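Local coordinates for protein Non-ribosomal peptide synthetase (Methanobrevibacter ruminantium, PDB 6VTJ) that probably carries a peptide intermediate on the 4'-phosphopantetheine arm of its carrier domain and releases it by reduction in its Rossmann-type reductase domain, at residues Ala357-Met363 / Tyr393-Ile399; Ile98-Tyr103 / Leu282-Leu288; Asp196-Ile200 / Phe231-Val235; Ala351-Ala357 / Glu412-Phe418. All coordinates share one frame; numbering follows the deposited sequence.

Contact 1 (Ala357-Met363 / Tyr393-Ile399); sequences ASEKVDM and YISHRDI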
# COMPACT_ATOMS: atom_id res chain seq x y z
N ALA A 357 14.06 -7.70 -15.27
CA ALA A 357 15.25 -8.03 -14.50
C ALA A 357 15.87 -6.79 -13.87
O ALA A 357 16.34 -6.84 -12.73
CB ALA A 357 16.28 -8.74 -15.40
N SER A 358 15.87 -5.67 -14.60
CA SER A 358 16.57 -4.47 -14.13
C SER A 358 15.76 -3.63 -13.15
O SER A 358 16.33 -2.75 -12.50
CB SER A 358 16.98 -3.61 -15.33
OG SER A 358 18.22 -4.06 -15.84
N GLU A 359 14.47 -3.89 -13.01
CA GLU A 359 13.64 -3.08 -12.12
C GLU A 359 14.13 -3.18 -10.68
O GLU A 359 14.22 -4.27 -10.12
CB GLU A 359 12.18 -3.50 -12.22
CG GLU A 359 11.25 -2.60 -11.43
CD GLU A 359 9.80 -2.85 -11.77
OE1 GLU A 359 9.39 -4.04 -11.80
OE2 GLU A 359 9.08 -1.85 -11.99
N LYS A 360 14.48 -2.02 -10.11
CA LYS A 360 14.96 -1.92 -8.74
C LYS A 360 13.80 -1.84 -7.77
O LYS A 360 12.72 -1.35 -8.09
CB LYS A 360 15.81 -0.66 -8.55
CG LYS A 360 16.89 -0.41 -9.58
CD LYS A 360 18.10 -1.25 -9.35
CE LYS A 360 19.28 -0.72 -10.16
NZ LYS A 360 20.43 -1.66 -10.08
N VAL A 361 14.04 -2.29 -6.54
CA VAL A 361 13.04 -2.18 -5.50
C VAL A 361 13.72 -2.02 -4.15
O VAL A 361 14.82 -2.54 -3.93
CB VAL A 361 12.07 -3.38 -5.50
CG1 VAL A 361 12.72 -4.58 -4.77
CG2 VAL A 361 10.78 -2.99 -4.85
N ASP A 362 13.06 -1.28 -3.26
CA ASP A 362 13.35 -1.33 -1.84
C ASP A 362 12.73 -2.59 -1.24
O ASP A 362 11.61 -2.98 -1.58
CB ASP A 362 12.78 -0.10 -1.14
CG ASP A 362 11.26 -0.08 -1.15
OD1 ASP A 362 10.66 0.10 -2.25
OD2 ASP A 362 10.65 -0.22 -0.07
N MET A 363 13.48 -3.25 -0.37
CA MET A 363 12.93 -4.31 0.47
C MET A 363 12.90 -3.74 1.89
O MET A 363 13.86 -3.85 2.65
CB MET A 363 13.73 -5.58 0.35
CG MET A 363 13.88 -6.04 -1.10
SD MET A 363 12.40 -6.81 -1.78
CE MET A 363 12.38 -8.36 -0.87
N TYR A 393 18.60 -0.42 -2.52
CA TYR A 393 17.74 -1.06 -3.51
C TYR A 393 18.43 -2.26 -4.13
O TYR A 393 19.65 -2.27 -4.33
CB TYR A 393 17.37 -0.09 -4.64
CG TYR A 393 16.60 1.15 -4.26
CD1 TYR A 393 16.03 1.30 -3.00
CD2 TYR A 393 16.44 2.19 -5.17
CE1 TYR A 393 15.33 2.45 -2.66
CE2 TYR A 393 15.74 3.33 -4.85
CZ TYR A 393 15.19 3.46 -3.59
OH TYR A 393 14.48 4.59 -3.29
N ILE A 394 17.64 -3.29 -4.43
CA ILE A 394 18.10 -4.46 -5.16
C ILE A 394 17.34 -4.52 -6.48
O ILE A 394 16.38 -3.79 -6.70
CB ILE A 394 17.92 -5.77 -4.35
CG1 ILE A 394 16.46 -6.03 -4.01
CG2 ILE A 394 18.70 -5.71 -3.07
CD1 ILE A 394 16.26 -7.36 -3.30
N SER A 395 17.80 -5.40 -7.37
CA SER A 395 17.09 -5.61 -8.63
C SER A 395 16.45 -6.99 -8.64
O SER A 395 16.64 -7.79 -7.72
CB SER A 395 18.04 -5.45 -9.82
OG SER A 395 18.83 -6.61 -9.95
N HIS A 396 15.69 -7.27 -9.69
CA HIS A 396 15.07 -8.58 -9.80
C HIS A 396 16.08 -9.65 -10.18
O HIS A 396 15.78 -10.84 -10.04
CB HIS A 396 13.91 -8.54 -10.79
CG HIS A 396 12.67 -7.95 -10.21
ND1 HIS A 396 12.52 -6.59 -10.00
CD2 HIS A 396 11.53 -8.52 -9.75
CE1 HIS A 396 11.34 -6.36 -9.46
NE2 HIS A 396 10.72 -7.51 -9.29
N ARG A 397 17.28 -9.27 -10.62
CA ARG A 397 18.35 -10.24 -10.74
C ARG A 397 18.81 -10.70 -9.37
O ARG A 397 19.09 -11.89 -9.17
CB ARG A 397 19.53 -9.65 -11.53
CG ARG A 397 19.18 -9.21 -12.94
CD ARG A 397 20.41 -8.67 -13.68
NE ARG A 397 20.06 -8.32 -15.05
CZ ARG A 397 19.62 -7.12 -15.42
NH1 ARG A 397 19.51 -6.14 -14.53
NH2 ARG A 397 19.29 -6.91 -16.69
N ASP A 398 18.85 -9.79 -8.40
CA ASP A 398 19.16 -10.20 -7.03
C ASP A 398 18.12 -11.17 -6.51
O ASP A 398 18.45 -12.22 -5.92
CB ASP A 398 19.23 -8.97 -6.12
CG ASP A 398 20.38 -8.07 -6.46
OD1 ASP A 398 21.52 -8.57 -6.54
OD2 ASP A 398 20.16 -6.85 -6.65
N ILE A 399 16.84 -10.84 -6.75
CA ILE A 399 15.78 -11.70 -6.26
C ILE A 399 15.84 -13.05 -6.94
O ILE A 399 15.74 -14.10 -6.29
CB ILE A 399 14.40 -11.04 -6.45
CG1 ILE A 399 14.23 -9.90 -5.44
CG2 ILE A 399 13.32 -12.07 -6.31
CD1 ILE A 399 13.66 -8.65 -6.06
O HOH W 1 20.79 -2.18 -7.18

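Contact 2 (Ile98-Tyr103 / Leu282-Leu288); sequences IKNYNY and LYYEQDL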
# COMPACT_ATOMS: atom_id res chain seq x y z
N ILE A 98 -9.10 17.13 -6.34
CA ILE A 98 -7.66 17.29 -6.28
C ILE A 98 -7.25 18.70 -6.72
O ILE A 98 -6.47 19.37 -6.04
CB ILE A 98 -6.98 16.21 -7.14
CG1 ILE A 98 -6.96 14.88 -6.39
CG2 ILE A 98 -5.57 16.63 -7.53
CD1 ILE A 98 -6.94 13.69 -7.33
N LYS A 99 -7.80 19.16 -7.85
CA LYS A 99 -7.36 20.42 -8.44
C LYS A 99 -8.03 21.65 -7.82
O LYS A 99 -7.49 22.75 -7.96
CB LYS A 99 -7.62 20.40 -9.95
CG LYS A 99 -6.74 19.42 -10.70
CD LYS A 99 -7.19 19.30 -12.14
CE LYS A 99 -6.24 18.43 -12.96
NZ LYS A 99 -6.93 17.85 -14.16
N ASN A 100 -9.17 21.49 -7.15
CA ASN A 100 -9.89 22.64 -6.60
C ASN A 100 -9.37 22.91 -5.19
O ASN A 100 -10.01 22.64 -4.18
CB ASN A 100 -11.39 22.40 -6.59
CG ASN A 100 -12.15 23.52 -5.92
OD1 ASN A 100 -11.93 24.70 -6.21
ND2 ASN A 100 -13.04 23.16 -4.98
N TYR A 101 -8.17 23.49 -5.13
CA TYR A 101 -7.46 23.61 -3.87
C TYR A 101 -6.32 24.59 -4.06
O TYR A 101 -5.69 24.62 -5.12
CB TYR A 101 -6.93 22.25 -3.39
CG TYR A 101 -6.64 22.18 -1.90
CD1 TYR A 101 -7.62 21.80 -0.99
CD2 TYR A 101 -5.38 22.46 -1.41
CE1 TYR A 101 -7.35 21.72 0.36
CE2 TYR A 101 -5.10 22.38 -0.05
CZ TYR A 101 -6.09 22.02 0.83
OH TYR A 101 -5.82 21.94 2.17
N ASN A 102 -6.08 25.38 -3.03
CA ASN A 102 -4.95 26.30 -2.98
C ASN A 102 -3.85 25.64 -2.14
O ASN A 102 -3.97 25.55 -0.92
CB ASN A 102 -5.39 27.64 -2.38
CG ASN A 102 -4.37 28.73 -2.61
OD1 ASN A 102 -3.16 28.48 -2.57
ND2 ASN A 102 -4.85 29.96 -2.83
N TYR A 103 -2.79 25.18 -2.80
CA TYR A 103 -1.71 24.49 -2.11
C TYR A 103 -0.63 25.43 -1.57
O TYR A 103 0.44 24.96 -1.19
CB TYR A 103 -1.07 23.46 -3.05
CG TYR A 103 -1.99 22.29 -3.38
CD1 TYR A 103 -2.05 21.17 -2.56
CD2 TYR A 103 -2.80 22.32 -4.50
CE1 TYR A 103 -2.88 20.10 -2.85
CE2 TYR A 103 -3.66 21.25 -4.80
CZ TYR A 103 -3.69 20.15 -3.97
OH TYR A 103 -4.53 19.09 -4.25
N LEU A 282 4.36 17.67 -2.44
CA LEU A 282 3.06 17.03 -2.35
C LEU A 282 2.43 16.97 -3.74
O LEU A 282 2.44 15.92 -4.38
CB LEU A 282 2.13 17.75 -1.37
CG LEU A 282 0.68 17.26 -1.25
CD1 LEU A 282 0.59 15.83 -0.86
CD2 LEU A 282 -0.04 18.09 -0.23
N TYR A 283 1.89 18.09 -4.22
CA TYR A 283 1.11 18.12 -5.44
C TYR A 283 1.86 18.82 -6.57
O TYR A 283 2.30 19.96 -6.41
CB TYR A 283 -0.22 18.83 -5.21
CG TYR A 283 -1.11 18.78 -6.42
CD1 TYR A 283 -1.53 17.57 -6.93
CD2 TYR A 283 -1.52 19.94 -7.06
CE1 TYR A 283 -2.35 17.49 -8.03
CE2 TYR A 283 -2.37 19.88 -8.19
CZ TYR A 283 -2.78 18.65 -8.66
OH TYR A 283 -3.60 18.52 -9.77
N TYR A 284 1.95 18.16 -7.72
CA TYR A 284 2.49 18.77 -8.93
C TYR A 284 1.75 18.25 -10.18
O TYR A 284 2.37 18.10 -11.24
CB TYR A 284 4.00 18.53 -9.03
CG TYR A 284 4.39 17.06 -8.98
CD1 TYR A 284 4.40 16.36 -7.77
CD2 TYR A 284 4.72 16.37 -10.14
CE1 TYR A 284 4.74 15.01 -7.72
CE2 TYR A 284 5.07 15.04 -10.10
CZ TYR A 284 5.07 14.36 -8.90
OH TYR A 284 5.40 13.02 -8.87
N GLU A 285 0.46 17.96 -10.05
CA GLU A 285 -0.36 17.39 -11.13
C GLU A 285 0.23 16.08 -11.68
O GLU A 285 0.30 15.85 -12.89
CB GLU A 285 -0.58 18.40 -12.26
CG GLU A 285 -1.83 19.21 -12.01
CD GLU A 285 -2.05 20.33 -13.00
OE1 GLU A 285 -2.22 20.02 -14.21
OE2 GLU A 285 -2.06 21.51 -12.57
N GLN A 286 0.65 15.22 -10.76
CA GLN A 286 1.03 13.85 -11.08
C GLN A 286 -0.22 13.02 -11.34
O GLN A 286 -1.35 13.43 -11.04
CB GLN A 286 1.87 13.24 -9.96
CG GLN A 286 1.12 13.06 -8.62
CD GLN A 286 1.28 14.26 -7.65
OE1 GLN A 286 1.13 15.41 -8.05
NE2 GLN A 286 1.57 13.97 -6.38
N ASP A 287 -0.01 11.84 -11.90
CA ASP A 287 -1.11 10.91 -12.20
C ASP A 287 -1.70 10.36 -10.90
O ASP A 287 -1.04 9.61 -10.18
CB ASP A 287 -0.60 9.80 -13.11
CG ASP A 287 -1.63 8.72 -13.40
OD1 ASP A 287 -2.85 8.97 -13.29
OD2 ASP A 287 -1.20 7.60 -13.74
N LEU A 288 -2.93 10.74 -10.60
CA LEU A 288 -3.63 10.30 -9.40
C LEU A 288 -4.91 9.56 -9.75
O LEU A 288 -5.91 9.66 -9.04
CB LEU A 288 -3.92 11.49 -8.48
CG LEU A 288 -2.67 12.10 -7.83
CD1 LEU A 288 -2.96 13.45 -7.19
CD2 LEU A 288 -2.11 11.13 -6.82

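Contact 3 (Asp196-Ile200 / Phe231-Val235); sequences DITEI and FRVNV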
# COMPACT_ATOMS: atom_id res chain seq x y z
N ASP A 196 -13.51 1.71 15.33
CA ASP A 196 -13.44 1.71 13.87
C ASP A 196 -13.16 3.15 13.48
O ASP A 196 -13.94 4.04 13.82
CB ASP A 196 -14.79 1.22 13.30
CG ASP A 196 -14.78 1.02 11.79
OD1 ASP A 196 -14.01 1.71 11.07
OD2 ASP A 196 -15.58 0.17 11.34
N ILE A 197 -12.05 3.41 12.77
CA ILE A 197 -11.73 4.80 12.49
C ILE A 197 -12.77 5.46 11.58
O ILE A 197 -12.85 6.69 11.53
CB ILE A 197 -10.30 4.97 11.91
CG1 ILE A 197 -10.15 4.29 10.55
CG2 ILE A 197 -9.23 4.52 12.91
CD1 ILE A 197 -8.84 4.67 9.81
N THR A 198 -13.60 4.67 10.86
CA THR A 198 -14.63 5.25 10.00
C THR A 198 -15.84 5.77 10.77
O THR A 198 -16.68 6.47 10.18
CB THR A 198 -15.14 4.26 8.95
OG1 THR A 198 -15.75 3.13 9.60
CG2 THR A 198 -14.01 3.78 8.05
N GLU A 199 -15.97 5.42 12.05
CA GLU A 199 -17.00 5.96 12.92
C GLU A 199 -16.33 6.96 13.86
O GLU A 199 -15.52 6.57 14.70
CB GLU A 199 -17.69 4.86 13.71
CG GLU A 199 -18.41 3.84 12.85
CD GLU A 199 -19.44 4.48 11.95
OE1 GLU A 199 -19.58 4.03 10.79
OE2 GLU A 199 -20.10 5.44 12.42
N ILE A 200 -16.69 8.23 13.72
CA ILE A 200 -16.05 9.28 14.51
C ILE A 200 -16.40 9.14 16.00
O ILE A 200 -15.55 9.43 16.86
CB ILE A 200 -16.44 10.65 13.94
CG1 ILE A 200 -15.72 11.79 14.67
CG2 ILE A 200 -17.97 10.84 13.92
CD1 ILE A 200 -15.27 12.92 13.74
N PHE A 231 -12.06 4.89 0.16
CA PHE A 231 -12.02 6.29 0.57
C PHE A 231 -12.57 6.48 1.97
O PHE A 231 -12.20 7.44 2.66
CB PHE A 231 -12.80 7.15 -0.42
CG PHE A 231 -12.18 7.24 -1.79
CD1 PHE A 231 -11.04 8.01 -2.01
CD2 PHE A 231 -12.75 6.59 -2.87
CE1 PHE A 231 -10.47 8.10 -3.28
CE2 PHE A 231 -12.19 6.67 -4.13
CZ PHE A 231 -11.05 7.43 -4.34
N ARG A 232 -13.47 5.60 2.42
CA ARG A 232 -13.97 5.72 3.79
C ARG A 232 -12.87 5.40 4.79
O ARG A 232 -12.72 6.10 5.80
CB ARG A 232 -15.17 4.79 4.03
CG ARG A 232 -16.44 5.16 3.29
CD ARG A 232 -17.28 6.10 4.11
NE ARG A 232 -17.84 5.44 5.29
CZ ARG A 232 -17.66 5.87 6.54
NH1 ARG A 232 -16.93 6.97 6.77
NH2 ARG A 232 -18.21 5.21 7.56
N VAL A 233 -12.13 4.32 4.55
CA VAL A 233 -11.06 3.94 5.48
C VAL A 233 -9.88 4.89 5.34
O VAL A 233 -9.36 5.40 6.34
CB VAL A 233 -10.63 2.48 5.26
CG1 VAL A 233 -9.45 2.13 6.16
CG2 VAL A 233 -11.79 1.53 5.50
N ASN A 234 -9.44 5.14 4.11
CA ASN A 234 -8.18 5.83 3.89
C ASN A 234 -8.30 7.35 3.96
O ASN A 234 -7.28 8.02 4.18
CB ASN A 234 -7.62 5.42 2.54
CG ASN A 234 -7.18 3.98 2.52
OD1 ASN A 234 -7.36 3.26 3.50
ND2 ASN A 234 -6.60 3.54 1.40
N VAL A 235 -9.49 7.91 3.79
CA VAL A 235 -9.62 9.36 3.85
C VAL A 235 -10.48 9.78 5.04
O VAL A 235 -10.02 10.54 5.90
CB VAL A 235 -10.20 9.95 2.55
CG1 VAL A 235 -10.25 11.46 2.67
CG2 VAL A 235 -9.36 9.56 1.36
O HOH W 2 -17.26 9.15 9.18

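Contact 4 (Ala351-Ala357 / Glu412-Phe418); sequences AMNPAMA and EVDFEEF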
# COMPACT_ATOMS: atom_id res chain seq x y z
N ALA A 351 11.03 -17.20 -16.39
CA ALA A 351 11.73 -16.22 -17.21
C ALA A 351 11.28 -14.82 -16.84
O ALA A 351 10.21 -14.61 -16.28
CB ALA A 351 11.50 -16.47 -18.70
N MET A 352 12.15 -13.86 -17.15
CA MET A 352 11.83 -12.43 -17.11
C MET A 352 12.58 -11.76 -18.24
O MET A 352 13.68 -12.19 -18.60
CB MET A 352 12.23 -11.81 -15.77
CG MET A 352 13.65 -12.19 -15.31
SD MET A 352 14.09 -11.38 -13.75
CE MET A 352 15.76 -12.02 -13.58
N ASN A 353 12.01 -10.69 -18.79
CA ASN A 353 12.71 -9.95 -19.84
C ASN A 353 13.68 -8.96 -19.19
O ASN A 353 13.75 -8.86 -17.97
CB ASN A 353 11.69 -9.33 -20.80
CG ASN A 353 10.99 -8.10 -20.26
OD1 ASN A 353 11.58 -7.24 -19.60
ND2 ASN A 353 9.71 -7.99 -20.58
N PRO A 354 14.50 -8.25 -19.99
CA PRO A 354 15.53 -7.41 -19.36
C PRO A 354 14.97 -6.23 -18.58
O PRO A 354 15.54 -5.87 -17.55
CB PRO A 354 16.39 -6.95 -20.55
CG PRO A 354 16.18 -7.97 -21.58
CD PRO A 354 14.74 -8.40 -21.44
N ALA A 355 13.87 -5.62 -19.03
CA ALA A 355 13.28 -4.52 -18.26
C ALA A 355 12.83 -5.01 -16.88
O ALA A 355 13.06 -4.34 -15.86
CB ALA A 355 12.11 -3.91 -19.02
N MET A 356 12.21 -6.18 -16.84
CA MET A 356 11.81 -6.78 -15.58
C MET A 356 13.02 -7.07 -14.70
O MET A 356 13.03 -6.72 -13.51
CB MET A 356 11.01 -8.06 -15.85
CG MET A 356 9.84 -7.84 -16.81
SD MET A 356 9.10 -9.36 -17.43
CE MET A 356 8.75 -10.20 -15.89
N ALA A 357 14.06 -7.70 -15.27
CA ALA A 357 15.25 -8.03 -14.50
C ALA A 357 15.87 -6.79 -13.87
O ALA A 357 16.34 -6.84 -12.73
CB ALA A 357 16.28 -8.74 -15.40
N GLU A 412 16.97 -14.91 -17.25
CA GLU A 412 16.74 -13.64 -17.94
C GLU A 412 16.77 -13.89 -19.44
O GLU A 412 17.74 -14.46 -19.96
CB GLU A 412 17.78 -12.59 -17.55
CG GLU A 412 17.57 -11.21 -18.22
CD GLU A 412 18.64 -10.19 -17.80
OE1 GLU A 412 19.34 -10.42 -16.78
OE2 GLU A 412 18.78 -9.15 -18.48
N VAL A 413 15.70 -13.52 -20.13
CA VAL A 413 15.56 -13.79 -21.55
C VAL A 413 15.32 -12.46 -22.25
O VAL A 413 14.99 -11.46 -21.61
CB VAL A 413 14.42 -14.78 -21.84
CG1 VAL A 413 14.68 -16.10 -21.15
CG2 VAL A 413 13.10 -14.18 -21.39
N ASP A 414 15.50 -12.45 -23.56
CA ASP A 414 15.27 -11.20 -24.28
C ASP A 414 13.77 -10.93 -24.43
O ASP A 414 12.92 -11.78 -24.14
CB ASP A 414 15.95 -11.21 -25.65
CG ASP A 414 15.46 -12.33 -26.56
OD1 ASP A 414 14.24 -12.41 -26.86
OD2 ASP A 414 16.32 -13.10 -27.05
N PHE A 415 13.47 -9.73 -24.94
CA PHE A 415 12.08 -9.28 -24.99
C PHE A 415 11.22 -10.20 -25.85
O PHE A 415 10.10 -10.54 -25.46
CB PHE A 415 12.03 -7.84 -25.50
CG PHE A 415 12.55 -6.83 -24.53
CD1 PHE A 415 11.73 -6.29 -23.55
CD2 PHE A 415 13.88 -6.42 -24.58
CE1 PHE A 415 12.22 -5.35 -22.65
CE2 PHE A 415 14.38 -5.49 -23.69
CZ PHE A 415 13.55 -4.95 -22.71
N GLU A 416 11.73 -10.60 -27.02
CA GLU A 416 10.96 -11.44 -27.92
C GLU A 416 10.69 -12.81 -27.30
O GLU A 416 9.55 -13.31 -27.32
CB GLU A 416 11.69 -11.60 -29.26
CG GLU A 416 11.11 -12.69 -30.16
CD GLU A 416 9.70 -12.38 -30.67
OE1 GLU A 416 9.21 -11.23 -30.51
OE2 GLU A 416 9.07 -13.30 -31.24
N GLU A 417 11.73 -13.41 -26.74
CA GLU A 417 11.58 -14.71 -26.10
C GLU A 417 10.57 -14.65 -24.96
O GLU A 417 9.74 -15.56 -24.80
CB GLU A 417 12.94 -15.20 -25.62
CG GLU A 417 12.94 -16.60 -25.06
CD GLU A 417 14.33 -17.13 -24.82
OE1 GLU A 417 14.45 -18.18 -24.16
N PHE A 418 10.64 -13.58 -24.17
CA PHE A 418 9.73 -13.40 -23.05
C PHE A 418 8.29 -13.39 -23.55
O PHE A 418 7.39 -13.90 -22.88
CB PHE A 418 10.04 -12.09 -22.31
CG PHE A 418 9.20 -11.87 -21.09
CD1 PHE A 418 9.43 -12.58 -19.93
CD2 PHE A 418 8.16 -10.95 -21.11
CE1 PHE A 418 8.65 -12.38 -18.80
CE2 PHE A 418 7.38 -10.74 -19.99
CZ PHE A 418 7.63 -11.46 -18.84
O HOH W 3 8.78 -9.10 -23.51

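Contact 1 (Ala357-Met363 / Tyr393-Ile399)
Val361 and Ile394 form the hydrogen-bonded pair of a short antiparallel bridge on the mixed sheet of the Rossmann-type reductase domain. Directly after it, Ser395 and Asp398 start helix 396-403 with a capping box. Two backbone hydrogen bonds clasp the pair, Val361 N to Ile394 O at 2.8 Å and Ile394 N to Val361 O at 3.0 Å. The inner side is tightly packed. Ile394 places CG1 between its own backbone N and carbonyl carbon (chi1 60°), and CD1 thereby crosses the bent chain of Met363, 3.5 Å from CG, closer than carbons usually come. Leu477 and Phe339, from helices 474-485 and 338-349, close in on Met363. The outer side is looser and wet: Lys360 and Tyr393 are exposed, and a water links Lys360 NZ to Tyr393 O. At the far end Arg397 lays one guanidinium face over Ala357 CB, 3.7 Å from CZ, while NH1 gives a bond to Ser358 OG at 2.8 Å, nearly in the guanidinium plane. Its NE is engaged by Glu412 in a salt bridge. A leucine in place of Arg397 would probably leave Ser358 OG without this donor and the Glu412 carboxylate without its cation. On the inner side, the His396 ring is held by ND1, which donates to Glu359 O at 2.9 Å with the oxygen 7° out of the ring plane.

Contact 2 (Ile98-Tyr103 / Leu282-Leu288)
From Ile98 in the last turn of helix 94-99 the backbone swings through an inverse gamma turn centred on Asn100 to Tyr103, the N-cap position of the next helix, and there passes Tyr283 with the two CA atoms 7.7 Å apart. The motif at the centre is an offset stack of Tyr103 on Tyr283, joining the link between helices 94-99 and 104-111 to the loop before helix 291-308. The ring centroids lie 4.7 Å apart with planes 23° from parallel, and Tyr103 CE2 comes to 3.4 Å from Tyr283 CD2. Tyr283 CB also sits over the Tyr103 face as a CH-pi contact, while Tyr101 covers the opposite face. The Tyr283 ring is itself sandwiched, with Tyr103 on one face and the backbone N of its loop neighbour Glu285 over the centre of the other. The far end of Tyr103 is anchored by its hydroxyl, which donates to Ile98 O at 2.7 Å and also meets Arg301 of helix 291-308. Were Tyr103 replaced by an alanine, one face of Tyr283 would probably lose its cover and Ile98 O this donor. With CG of Tyr283 trans to the backbone N (chi1 -175°), the ring reaches across to the helix end. Ile98 CG2 presses against Tyr283 CE1 at 3.4 Å, and Ile98 CD1 rests on Leu288 CB at 3.9 Å. Lys99, whose NZ is paired with Asp95, lays CG 3.4 Å from Tyr283 OH.

Contact 3 (Asp196-Ile200 / Phe231-Val235)
Thr198 turns its CB toward helix 229-246 and meets Arg232 and Val233 there. This CB lies over one face of the Arg232 guanidinium, 3.5 Å from NH2, the two side chains crossing at about a right angle. From CB the methyl CG2 continues to the helix backbone, 3.5 Å from Arg232 O, and touches Val233 CG2 at 4.1 Å. The other branch, OG1, turns back into its own loop: set between the backbone N and carbonyl carbon (chi1 62°), it donates to Asp196 OD1 at 2.7 Å. Thr198 N reaches the same oxygen at 3.0 Å, and both donors approach from one face of the carboxylate plane, so two bonds grip OD1. The carbonyl of Thr198 completes the contact, accepting from Arg232 NH2 at 3.3 Å, with the donor well above the carbonyl plane, and from a water that also serves Arg232 NH1. Glu199 OE1 adds a long salt bridge at the guanidinium edge, its carboxylate almost perpendicular to that group. Beside these polar groups Ile197 CD1 rests on Val233 O at 3.6 Å. The arrangement is an Asx turn overlapping a type I beta turn, in the loop after a parallel strand of a Rossmann-type fold, pinned to a neighbouring helix.

Contact 4 (Ala351-Ala357 / Glu412-Phe418)
The Asn353 amide meets both Phe415 and Phe418, while Pro354 packs on Phe415, beside a single parallel bridge, Met352 with Glu412, from which each strand runs on into a helix N-terminus. The bridge is fastened by Val413 N to Met352 O at 2.9 Å. Past it, the rings are presented differently. Phe415 offers a face: Pro354 CD stands over its centre, 3.7 Å from the centroid, a CH-pi contact, and Ala355 CB reaches CE1 at 3.9 Å. The Asn353 amide crosses this ring obliquely, its plane tilted 34° from the ring. Against Phe418 the same amide stands much steeper, at 76°, with CG above one face toward the rim and ND2 3.4 Å from CD2. Phe418, whose CG lies opposite the backbone N (chi1 -177°), has its edge toward Ala351 O, which has no polar partner in the model though buried. The sulfur of Met356 lies obliquely by this ring in a Met-aromatic contact, but it is modelled too close to be trusted in detail. Asn353 also caps its own helix: OD1 accepts from Met356 N at 3.0 Å, an N-cap bond that helps fix the amide against the rings. Asp414 caps the other helix, OD1 accepting from Glu417 N. On the solvent side, Glu412 extends straight along Ala357, CD 3.7 Å from CB, its carboxylate held by Arg397. A water bonded to Asn353 ND2 donates to Phe415 O at 2.8 Å.

Overall arrangement
All four contacts are partly buried, each combining buried residues with exposed ones. Contacts 1 and 4 are neighbours, their centres 14 Å apart: they share Ala357 and helix 354-358, and the Arg397-Glu412 salt bridge ties them together. Both pair short strands next to helix ends, antiparallel in contact 1, where one strand leads into a capped helix, and parallel in contact 4, where both do and aromatic faces join the backbone bond and helix caps. Contacts 2 and 3 lie elsewhere, their nearest atoms about 7 Å apart. Contact 2 has no hydrogen bond across it and relies on ring stacking and aliphatic packing, whereas contact 3, on the opposite side of the chain's centre from contacts 1 and 4, is small and centred on Thr198 and Arg232.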